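Local coordinates for protein hypoxanthine phosphoribosyltransferase (Leishmania donovani, PDB 7CMJ) that catalyses transfer of the 5-phosphoribosyl group from 5-phosphoribosyl pyrophosphate to hypoxanthine or guanine, giving IMP or GMP in purine salvage, at residues L59-V64 with L122-I127; P85-F90 with V112-E117; N118-I123 with P146-T151. All coordinates share one frame; numbering follows the deposited sequence.

Interaction 1: L59-V64 with L122-I127; sequences LYLLCV and LIVEDI. With BA (barium ion), chain D.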
loop_
_atom_site.group_PDB
_atom_site.type_symbol
_atom_site.label_atom_id
_atom_site.label_comp_id
_atom_site.label_asym_id
_atom_site.label_seq_id
_atom_site.Cartn_x
_atom_site.Cartn_y
_atom_site.Cartn_z
ATOM N N LEU A 59 1.976 22.912 10.308
ATOM C CA LEU A 59 0.962 22.710 9.286
ATOM C C LEU A 59 1.397 21.551 8.401
ATOM O O LEU A 59 2.518 21.552 7.877
ATOM C CB LEU A 59 0.768 23.988 8.469
ATOM C CG LEU A 59 -0.165 23.985 7.258
ATOM C CD1 LEU A 59 -1.632 23.701 7.631
ATOM C CD2 LEU A 59 -0.041 25.320 6.578
ATOM N N TYR A 60 0.528 20.549 8.268
ATOM C CA TYR A 60 0.848 19.356 7.494
ATOM C C TYR A 60 0.399 19.533 6.048
ATOM O O TYR A 60 -0.767 19.833 5.784
ATOM C CB TYR A 60 0.175 18.126 8.101
ATOM C CG TYR A 60 0.929 17.513 9.252
ATOM C CD1 TYR A 60 1.707 16.366 9.074
ATOM C CD2 TYR A 60 0.853 18.064 10.529
ATOM C CE1 TYR A 60 2.399 15.793 10.138
ATOM C CE2 TYR A 60 1.542 17.495 11.592
ATOM C CZ TYR A 60 2.312 16.364 11.388
ATOM O OH TYR A 60 2.993 15.810 12.440
ATOM N N LEU A 61 1.313 19.322 5.116
ATOM C CA LEU A 61 0.989 19.394 3.697
ATOM C C LEU A 61 0.676 17.998 3.185
ATOM O O LEU A 61 1.542 17.117 3.186
ATOM C CB LEU A 61 2.140 20.011 2.902
ATOM C CG LEU A 61 2.349 21.501 3.191
ATOM C CD1 LEU A 61 3.438 22.083 2.303
ATOM C CD2 LEU A 61 1.026 22.276 3.048
ATOM N N LEU A 62 -0.553 17.796 2.752
ATOM C CA LEU A 62 -0.997 16.499 2.263
ATOM C C LEU A 62 -0.903 16.492 0.745
ATOM O O LEU A 62 -1.827 16.893 0.046
ATOM C CB LEU A 62 -2.409 16.226 2.731
ATOM C CG LEU A 62 -2.485 15.104 3.739
ATOM C CD1 LEU A 62 -3.882 14.671 3.643
ATOM C CD2 LEU A 62 -1.568 13.981 3.333
ATOM N N CYS A 63 0.218 16.015 0.231
ATOM C CA CYS A 63 0.443 15.958 -1.205
ATOM C C CYS A 63 -0.311 14.769 -1.795
ATOM O O CYS A 63 0.059 13.608 -1.573
ATOM C CB CYS A 63 1.935 15.857 -1.491
ATOM S SG CYS A 63 2.299 15.780 -3.232
ATOM N N VAL A 64 -1.366 15.054 -2.553
ATOM C CA VAL A 64 -2.059 14.012 -3.302
ATOM C C VAL A 64 -1.227 13.681 -4.528
ATOM O O VAL A 64 -0.986 14.538 -5.387
ATOM C CB VAL A 64 -3.468 14.464 -3.702
ATOM C CG1 VAL A 64 -4.194 13.335 -4.377
ATOM C CG2 VAL A 64 -4.242 14.988 -2.480
ATOM N N LEU A 122 -3.445 20.595 5.485
ATOM C CA LEU A 122 -3.802 21.245 4.238
ATOM C C LEU A 122 -3.674 20.209 3.129
ATOM O O LEU A 122 -2.572 19.730 2.847
ATOM C CB LEU A 122 -2.901 22.447 3.993
ATOM C CG LEU A 122 -3.375 23.444 2.943
ATOM C CD1 LEU A 122 -4.740 23.963 3.340
ATOM C CD2 LEU A 122 -2.353 24.588 2.814
ATOM N N ILE A 123 -4.801 19.829 2.530
ATOM C CA ILE A 123 -4.785 18.927 1.381
ATOM C C ILE A 123 -4.287 19.716 0.177
ATOM O O ILE A 123 -4.864 20.752 -0.177
ATOM C CB ILE A 123 -6.176 18.329 1.118
ATOM C CG1 ILE A 123 -6.620 17.460 2.290
ATOM C CG2 ILE A 123 -6.176 17.514 -0.163
ATOM C CD1 ILE A 123 -8.009 16.878 2.124
ATOM N N VAL A 124 -3.211 19.240 -0.448
ATOM C CA VAL A 124 -2.599 19.926 -1.579
ATOM C C VAL A 124 -3.043 19.266 -2.877
ATOM O O VAL A 124 -2.762 18.088 -3.120
ATOM C CB VAL A 124 -1.074 19.948 -1.476
ATOM C CG1 VAL A 124 -0.486 20.629 -2.720
ATOM C CG2 VAL A 124 -0.659 20.658 -0.202
ATOM N N GLU A 125 -3.709 20.040 -3.723
ATOM C CA GLU A 125 -4.213 19.560 -4.996
ATOM C C GLU A 125 -3.771 20.483 -6.132
ATOM O O GLU A 125 -3.633 21.700 -5.960
ATOM C CB GLU A 125 -5.757 19.440 -4.970
ATOM C CG GLU A 125 -6.262 18.092 -4.511
ATOM C CD GLU A 125 -6.022 17.017 -5.552
ATOM O OE1 GLU A 125 -5.419 17.364 -6.588
ATOM O OE2 GLU A 125 -6.425 15.846 -5.341
ATOM N N ASP A 126 -3.563 19.879 -7.304
ATOM C CA ASP A 126 -3.275 20.639 -8.517
ATOM C C ASP A 126 -4.563 21.189 -9.148
ATOM O O ASP A 126 -4.630 22.366 -9.506
ATOM C CB ASP A 126 -2.498 19.749 -9.499
ATOM C CG ASP A 126 -3.204 18.443 -9.764
ATOM O OD1 ASP A 126 -2.710 17.601 -10.551
ATOM O OD2 ASP A 126 -4.285 18.265 -9.165
ATOM N N ILE A 127 -5.585 20.340 -9.298
ATOM C CA ILE A 127 -6.900 20.692 -9.821
ATOM C C ILE A 127 -7.932 19.870 -9.066
ATOM O O ILE A 127 -7.661 18.735 -8.662
ATOM C CB ILE A 127 -7.051 20.382 -11.324
ATOM C CG1 ILE A 127 -6.002 21.093 -12.139
ATOM C CG2 ILE A 127 -8.440 20.788 -11.857
ATOM C CD1 ILE A 127 -5.778 20.391 -13.415
HETATM BA BA BA D . -4.740 15.939 -8.419
HETATM O O HOH W 1 -6.948 16.562 -9.400
HETATM O O HOH W 2 -2.301 15.971 -6.935
#
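Leu62 and Ile123 mark the middle of a parallel strand pairing in the buried centre of the phosphoribosyltransferase sheet, where strand 59-64 runs beside strand 120-125. The short axes approach to 4.6 Å at a signed angle of -32°, the twist of neighbouring strands. Bonding alternates between the backbones as parallel pairing requires: Leu122 N donates to Tyr60 O, Leu62 N to Leu122 O, and Val124 N to Leu62 O, all nearly straight at the hydrogen. The series weakens at its C-terminal end, since Val64 N lies 3.4 Å from Val124 O, a carbonyl that also accepts from the hydroxyl of Ser68.

Leu61 and Leu122 stand side by side on one face. Their first torsions differ: CG of Leu61 sits beside its own backbone N (chi1 -69°), whereas CG of Leu122 is anti to its own backbone N. The Leu61 rotation brings CD2 to 4.0 Å from Val124 CG2, while the same methyl also lies against Leu122 CB. Helix 69-81 covers this face through Phe71, Thr72 and Ala76. Leu62 and Ile123 lie alongside each other on the opposite face, with Leu62 CD1 4.1 Å from Ile123 CG1; farther on, Val64 CG2 meets Ile123 CG2 at 3.9 Å.

Beyond the pairing, the second strand delivers the acidic Glu125-Asp126 pair of the phosphoribosyl pyrophosphate motif of this family; both residues belong to the inferred GMP site. Here they bind a barium ion, which two waters also ligate. Asp126 OD2 ligates it at 2.5 Å. The Glu125 chain is bent at chi2 (-72°), and its two oxygens have different neighbours: OE1 binds barium at 2.4 Å, while OE2 rests 3.5 Å from Val64 CG1.

Interaction 2: P85-F90 with V112-E117; sequences PVKVEF and VRDSVE. With PO4 (phosphate ion), chain J.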
loop_
_atom_site.group_PDB
_atom_site.type_symbol
_atom_site.label_atom_id
_atom_site.label_comp_id
_atom_site.label_asym_id
_atom_site.label_seq_id
_atom_site.Cartn_x
_atom_site.Cartn_y
_atom_site.Cartn_z
ATOM N N PRO A 85 6.053 26.704 10.023
ATOM C CA PRO A 85 6.624 25.355 10.151
ATOM C C PRO A 85 5.749 24.333 9.440
ATOM O O PRO A 85 4.524 24.323 9.603
ATOM C CB PRO A 85 6.673 25.127 11.667
ATOM C CG PRO A 85 5.715 26.141 12.253
ATOM C CD PRO A 85 5.680 27.295 11.322
ATOM N N VAL A 86 6.391 23.458 8.657
ATOM C CA VAL A 86 5.713 22.472 7.812
ATOM C C VAL A 86 6.164 21.040 8.127
ATOM O O VAL A 86 7.273 20.801 8.612
ATOM C CB VAL A 86 5.963 22.816 6.322
ATOM C CG1 VAL A 86 5.649 21.656 5.401
ATOM C CG2 VAL A 86 5.147 24.003 5.946
ATOM N N LYS A 87 5.270 20.085 7.885
ATOM C CA LYS A 87 5.632 18.699 7.609
ATOM C C LYS A 87 4.894 18.267 6.347
ATOM O O LYS A 87 3.889 18.875 5.958
ATOM C CB LYS A 87 5.294 17.766 8.781
ATOM C CG LYS A 87 6.074 18.106 10.022
ATOM C CD LYS A 87 6.030 17.026 11.077
ATOM C CE LYS A 87 6.970 17.346 12.219
ATOM N NZ LYS A 87 6.501 16.728 13.486
ATOM N N VAL A 88 5.399 17.226 5.688
ATOM C CA VAL A 88 4.818 16.768 4.428
ATOM C C VAL A 88 4.447 15.293 4.516
ATOM O O VAL A 88 5.281 14.444 4.856
ATOM C CB VAL A 88 5.764 16.994 3.239
ATOM C CG1 VAL A 88 4.974 16.895 1.934
ATOM C CG2 VAL A 88 6.479 18.330 3.358
ATOM N N GLU A 89 3.217 14.987 4.147
ATOM C CA GLU A 89 2.768 13.614 4.004
ATOM C C GLU A 89 2.237 13.407 2.595
ATOM O O GLU A 89 1.723 14.335 1.965
ATOM C CB GLU A 89 1.699 13.284 5.038
ATOM C CG GLU A 89 2.222 13.300 6.465
ATOM C CD GLU A 89 3.133 12.115 6.768
ATOM O OE1 GLU A 89 3.776 12.141 7.838
ATOM O OE2 GLU A 89 3.218 11.166 5.944
ATOM N N PHE A 90 2.387 12.189 2.092
ATOM C CA PHE A 90 1.907 11.847 0.762
ATOM C C PHE A 90 0.852 10.761 0.852
ATOM O O PHE A 90 0.966 9.824 1.651
ATOM C CB PHE A 90 3.041 11.383 -0.127
ATOM C CG PHE A 90 4.192 12.331 -0.152
ATOM C CD1 PHE A 90 4.357 13.217 -1.216
ATOM C CD2 PHE A 90 5.108 12.356 0.896
ATOM C CE1 PHE A 90 5.405 14.095 -1.234
ATOM C CE2 PHE A 90 6.167 13.233 0.882
ATOM C CZ PHE A 90 6.315 14.108 -0.187
ATOM N N VAL A 112 -0.853 8.268 5.256
ATOM C CA VAL A 112 0.172 9.123 5.855
ATOM C C VAL A 112 1.048 8.321 6.824
ATOM O O VAL A 112 0.596 7.361 7.463
ATOM C CB VAL A 112 -0.478 10.334 6.553
ATOM C CG1 VAL A 112 -1.108 11.245 5.529
ATOM C CG2 VAL A 112 -1.533 9.873 7.533
ATOM N N ARG A 113 2.325 8.730 6.939
ATOM C CA ARG A 113 3.302 8.080 7.819
ATOM C C ARG A 113 3.188 8.546 9.269
ATOM O O ARG A 113 3.474 7.774 10.192
ATOM C CB ARG A 113 4.721 8.338 7.291
ATOM C CG ARG A 113 5.874 7.934 8.214
ATOM C CD ARG A 113 7.186 8.654 7.841
ATOM N NE ARG A 113 7.756 8.140 6.589
ATOM C CZ ARG A 113 8.878 8.577 6.013
ATOM N NH1 ARG A 113 9.582 9.559 6.567
ATOM N NH2 ARG A 113 9.293 8.024 4.872
ATOM N N ASP A 114 2.813 9.799 9.493
ATOM C CA ASP A 114 2.577 10.317 10.831
ATOM C C ASP A 114 1.082 10.355 11.107
ATOM O O ASP A 114 0.287 10.689 10.224
ATOM C CB ASP A 114 3.139 11.730 11.005
ATOM C CG ASP A 114 4.651 11.794 10.885
ATOM O OD1 ASP A 114 5.336 10.810 11.242
ATOM O OD2 ASP A 114 5.145 12.857 10.441
ATOM N N SER A 115 0.706 10.001 12.335
ATOM C CA SER A 115 -0.618 10.333 12.830
ATOM C C SER A 115 -0.870 11.823 12.647
ATOM O O SER A 115 0.034 12.647 12.812
ATOM C CB SER A 115 -0.744 9.973 14.311
ATOM O OG SER A 115 -1.857 10.633 14.911
ATOM N N VAL A 116 -2.102 12.173 12.309
ATOM C CA VAL A 116 -2.449 13.578 12.189
ATOM C C VAL A 116 -3.526 13.962 13.199
ATOM O O VAL A 116 -4.179 14.982 13.047
ATOM C CB VAL A 116 -2.862 13.928 10.745
ATOM C CG1 VAL A 116 -1.686 13.728 9.789
ATOM C CG2 VAL A 116 -4.066 13.100 10.295
ATOM N N GLU A 117 -3.711 13.147 14.235
ATOM C CA GLU A 117 -4.671 13.476 15.281
ATOM C C GLU A 117 -4.341 14.841 15.872
ATOM O O GLU A 117 -3.190 15.101 16.251
ATOM C CB GLU A 117 -4.673 12.402 16.374
ATOM C CG GLU A 117 -5.815 12.531 17.362
ATOM C CD GLU A 117 -5.690 11.592 18.565
ATOM O OE1 GLU A 117 -5.728 10.356 18.384
ATOM O OE2 GLU A 117 -5.560 12.096 19.703
HETATM P P PO4 J . 12.900 9.832 4.374
HETATM O O1 PO4 J . 13.356 8.403 4.219
HETATM O O2 PO4 J . 11.459 9.944 3.980
HETATM O O3 PO4 J . 13.717 10.664 3.423
HETATM O O4 PO4 J . 13.085 10.319 5.798
HETATM O O HOH W 3 6.139 13.848 13.239
#
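Glu89, on strand 86-94 near one edge of the core sheet, reaches across to the loop at Arg113 and Asp114 and accepts two consecutive backbone N-H groups with its carboxylate. Arg113 N donates to Glu89 OE2 at 2.8 Å with an angle of 162° at the hydrogen, and Asp114 N donates to OE1 at 3.0 Å along a more bent path. Both donors come from above the carboxylate plane. The bend of the Glu89 chain at chi2 (-72°) turns the carboxylate to the loop, while the stem is covered by Val112, whose CG1 methyl lies 3.5 Å from Glu89 CB.

Within the phosphoribosyltransferase fold, this joins a strand of the sheet to the loop connecting strands 107-110 and 120-125, and both pieces face other subunits of the tetramer. Later in the loop, Ser115 OG accepts from Glu117 N, forming an ST turn.

Charge is concentrated around OE1. Asp114 OD2 stands 3.0 Å away, an acceptor facing an acceptor with the two carboxylate planes 77° apart; the repulsion is probably offset by Lys66 of the second subunit, which forms a salt bridge to the same OE1. Lys87 NZ is 5.1 Å from Asp114 OD2, and one water joins them, accepting from the amine and giving a weak bond to the carboxylate. The Arg113 side chain leaves the contact: its guanidinium makes a salt bridge to Glu188 of the second subunit, while NH1 and NH2 both donate to O2 of a phosphate ion that probably came from the crystallisation liquor, the NH2 bond measuring 3.0 Å.

Interaction 3: N118-I123 with P146-T151; sequences NRHILI and PASLKT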
loop_
_atom_site.group_PDB
_atom_site.type_symbol
_atom_site.label_atom_id
_atom_site.label_comp_id
_atom_site.label_asym_id
_atom_site.label_seq_id
_atom_site.Cartn_x
_atom_site.Cartn_y
_atom_site.Cartn_z
ATOM N N ASN A 118 -5.347 15.719 15.908
ATOM C CA ASN A 118 -5.216 17.054 16.485
ATOM C C ASN A 118 -4.084 17.860 15.841
ATOM O O ASN A 118 -3.320 18.554 16.518
ATOM C CB ASN A 118 -5.030 16.972 17.991
ATOM C CG ASN A 118 -5.394 18.259 18.667
ATOM O OD1 ASN A 118 -6.491 18.774 18.470
ATOM N ND2 ASN A 118 -4.476 18.798 19.465
ATOM N N ARG A 119 -3.980 17.770 14.519
ATOM C CA ARG A 119 -3.029 18.550 13.745
ATOM C C ARG A 119 -3.772 19.331 12.674
ATOM O O ARG A 119 -4.917 19.018 12.326
ATOM C CB ARG A 119 -1.975 17.664 13.087
ATOM C CG ARG A 119 -1.199 16.837 14.067
ATOM C CD ARG A 119 -0.103 17.705 14.609
ATOM N NE ARG A 119 -0.075 17.696 16.057
ATOM C CZ ARG A 119 0.676 16.864 16.765
ATOM N NH1 ARG A 119 1.453 15.982 16.144
ATOM N NH2 ARG A 119 0.630 16.906 18.089
ATOM N N HIS A 120 -3.106 20.355 12.149
ATOM C CA HIS A 120 -3.683 21.168 11.093
ATOM C C HIS A 120 -3.186 20.659 9.748
ATOM O O HIS A 120 -1.980 20.663 9.474
ATOM C CB HIS A 120 -3.366 22.647 11.285
ATOM C CG HIS A 120 -3.766 23.186 12.625
ATOM N ND1 HIS A 120 -5.075 23.472 12.960
ATOM C CD2 HIS A 120 -3.022 23.533 13.703
ATOM C CE1 HIS A 120 -5.122 23.949 14.192
ATOM N NE2 HIS A 120 -3.889 24.000 14.665
ATOM N N ILE A 121 -4.119 20.237 8.907
ATOM C CA ILE A 121 -3.794 19.605 7.638
ATOM C C ILE A 121 -4.279 20.474 6.498
ATOM O O ILE A 121 -5.401 20.999 6.524
ATOM C CB ILE A 121 -4.425 18.210 7.513
ATOM C CG1 ILE A 121 -4.045 17.338 8.700
ATOM C CG2 ILE A 121 -4.041 17.587 6.165
ATOM C CD1 ILE A 121 -4.845 16.105 8.703
ATOM N N LEU A 122 -3.445 20.595 5.485
ATOM C CA LEU A 122 -3.802 21.245 4.238
ATOM C C LEU A 122 -3.674 20.209 3.129
ATOM O O LEU A 122 -2.572 19.730 2.847
ATOM C CB LEU A 122 -2.901 22.447 3.993
ATOM C CG LEU A 122 -3.375 23.444 2.943
ATOM C CD1 LEU A 122 -4.740 23.963 3.340
ATOM C CD2 LEU A 122 -2.353 24.588 2.814
ATOM N N ILE A 123 -4.801 19.829 2.530
ATOM C CA ILE A 123 -4.785 18.927 1.381
ATOM C C ILE A 123 -4.287 19.716 0.177
ATOM O O ILE A 123 -4.864 20.752 -0.177
ATOM C CB ILE A 123 -6.176 18.329 1.118
ATOM C CG1 ILE A 123 -6.620 17.460 2.290
ATOM C CG2 ILE A 123 -6.176 17.514 -0.163
ATOM C CD1 ILE A 123 -8.009 16.878 2.124
ATOM N N PRO A 146 -8.315 15.422 12.743
ATOM C CA PRO A 146 -7.343 16.523 12.764
ATOM C C PRO A 146 -7.893 17.737 13.499
ATOM O O PRO A 146 -9.103 17.905 13.675
ATOM C CB PRO A 146 -7.126 16.831 11.281
ATOM C CG PRO A 146 -8.427 16.506 10.655
ATOM C CD PRO A 146 -8.975 15.308 11.430
ATOM N N ALA A 147 -6.970 18.592 13.938
ATOM C CA ALA A 147 -7.376 19.827 14.599
ATOM C C ALA A 147 -8.069 20.765 13.618
ATOM O O ALA A 147 -9.071 21.409 13.967
ATOM C CB ALA A 147 -6.170 20.508 15.248
ATOM N N SER A 148 -7.558 20.842 12.387
ATOM C CA SER A 148 -8.182 21.597 11.308
ATOM C C SER A 148 -7.949 20.859 10.001
ATOM O O SER A 148 -6.956 20.136 9.841
ATOM C CB SER A 148 -7.618 23.023 11.195
ATOM O OG SER A 148 -6.436 23.074 10.378
ATOM N N LEU A 149 -8.854 21.068 9.046
ATOM C CA LEU A 149 -8.669 20.542 7.697
ATOM C C LEU A 149 -9.046 21.614 6.683
ATOM O O LEU A 149 -10.199 22.051 6.648
ATOM C CB LEU A 149 -9.498 19.273 7.485
ATOM C CG LEU A 149 -9.461 18.673 6.078
ATOM C CD1 LEU A 149 -8.025 18.283 5.697
ATOM C CD2 LEU A 149 -10.426 17.485 5.949
ATOM N N LYS A 150 -8.076 22.044 5.867
ATOM C CA LYS A 150 -8.312 22.968 4.759
ATOM C C LYS A 150 -7.694 22.401 3.485
ATOM O O LYS A 150 -6.887 21.466 3.523
ATOM C CB LYS A 150 -7.749 24.369 5.054
ATOM C CG LYS A 150 -8.380 25.079 6.248
ATOM C CD LYS A 150 -9.796 25.524 5.938
ATOM C CE LYS A 150 -10.615 25.772 7.206
ATOM N NZ LYS A 150 -10.302 27.075 7.872
ATOM N N THR A 151 -8.071 22.972 2.340
ATOM C CA THR A 151 -7.546 22.539 1.047
ATOM C C THR A 151 -6.923 23.709 0.285
ATOM O O THR A 151 -7.408 24.849 0.359
ATOM C CB THR A 151 -8.642 21.910 0.170
ATOM O OG1 THR A 151 -9.578 22.926 -0.224
ATOM C CG2 THR A 151 -9.375 20.798 0.916
#
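His120 and Ser148 begin a parallel pairing whose strand portion is closely packed and whose entry, at Asn118 and Ala147, is exposed to solvent. Four successive bridges, from His120-Ser148 to Ile123-Thr151, hold the strands with axes 4.5 Å apart and 19° between their directions. Ile121 uses both backbone groups on the edge facing strand 148-153, its N donating to Ser148 O and its carbonyl accepting from Lys150 N at 2.9 Å; Ile123 N then donates to Lys150 O.

On the face bearing Ile121, Leu149 and Ile123, Leu149 CG is anti to its backbone N (chi1 176°), which sends CD1 between the two isoleucines, 3.8 Å from Ile123 CG1. Ile121 CD1 meets the Pro146 ring at CB, 3.5 Å away, the two side chains crossing at about a right angle. On the Leu122 face, Lys150 CB lies 3.5 Å from Leu122 CD1, and the rest of its chain leads away.

Toward the outer end, polar and edge contacts take over. Arg119 O accepts from Ser148 N at 3.2 Å and, weakly, from Ala147 N. Ser148 OG approaches the edge of the His120 ring near its plane, 2.9 Å from ND1, with either group able to donate; Ala147 CB sits over one ring face, offset toward the rim, in a CH-pi contact 4.0 Å from the centroid.

Helix 131-142 connects these two strands in a beta-alpha-beta crossover, and its Met138, Met141 and Leu142 cover the Ile121-Leu149-Ile123 face; strand 59-64 adjoins the other edge of strand 120-125, and Thr151 OG1 bonds to Leu166 O.

Overall arrangement
All three contacts reach one mixed sheet, with centres about 10 Å apart in every pairing. Across it, strands 86-94, 59-64, 120-125 and 148-153 follow side by side. Interactions 1 and 3 share Leu122 and Ile123, so strand 120-125 is bonded along both edges. Strand 59-64 is likewise bonded on both, since Leu61 N and Cys63 N probably hydrogen-bond to Lys87 O and Glu89 O of interaction 2, respectively. In sequence, interaction 2 falls between the two segments of interaction 1, and interaction 3 follows it. Val116 CG2 packs on Ile121 CD1, tying the interface loop to the sheet, whose central strand leads into the metal-binding acidic pair.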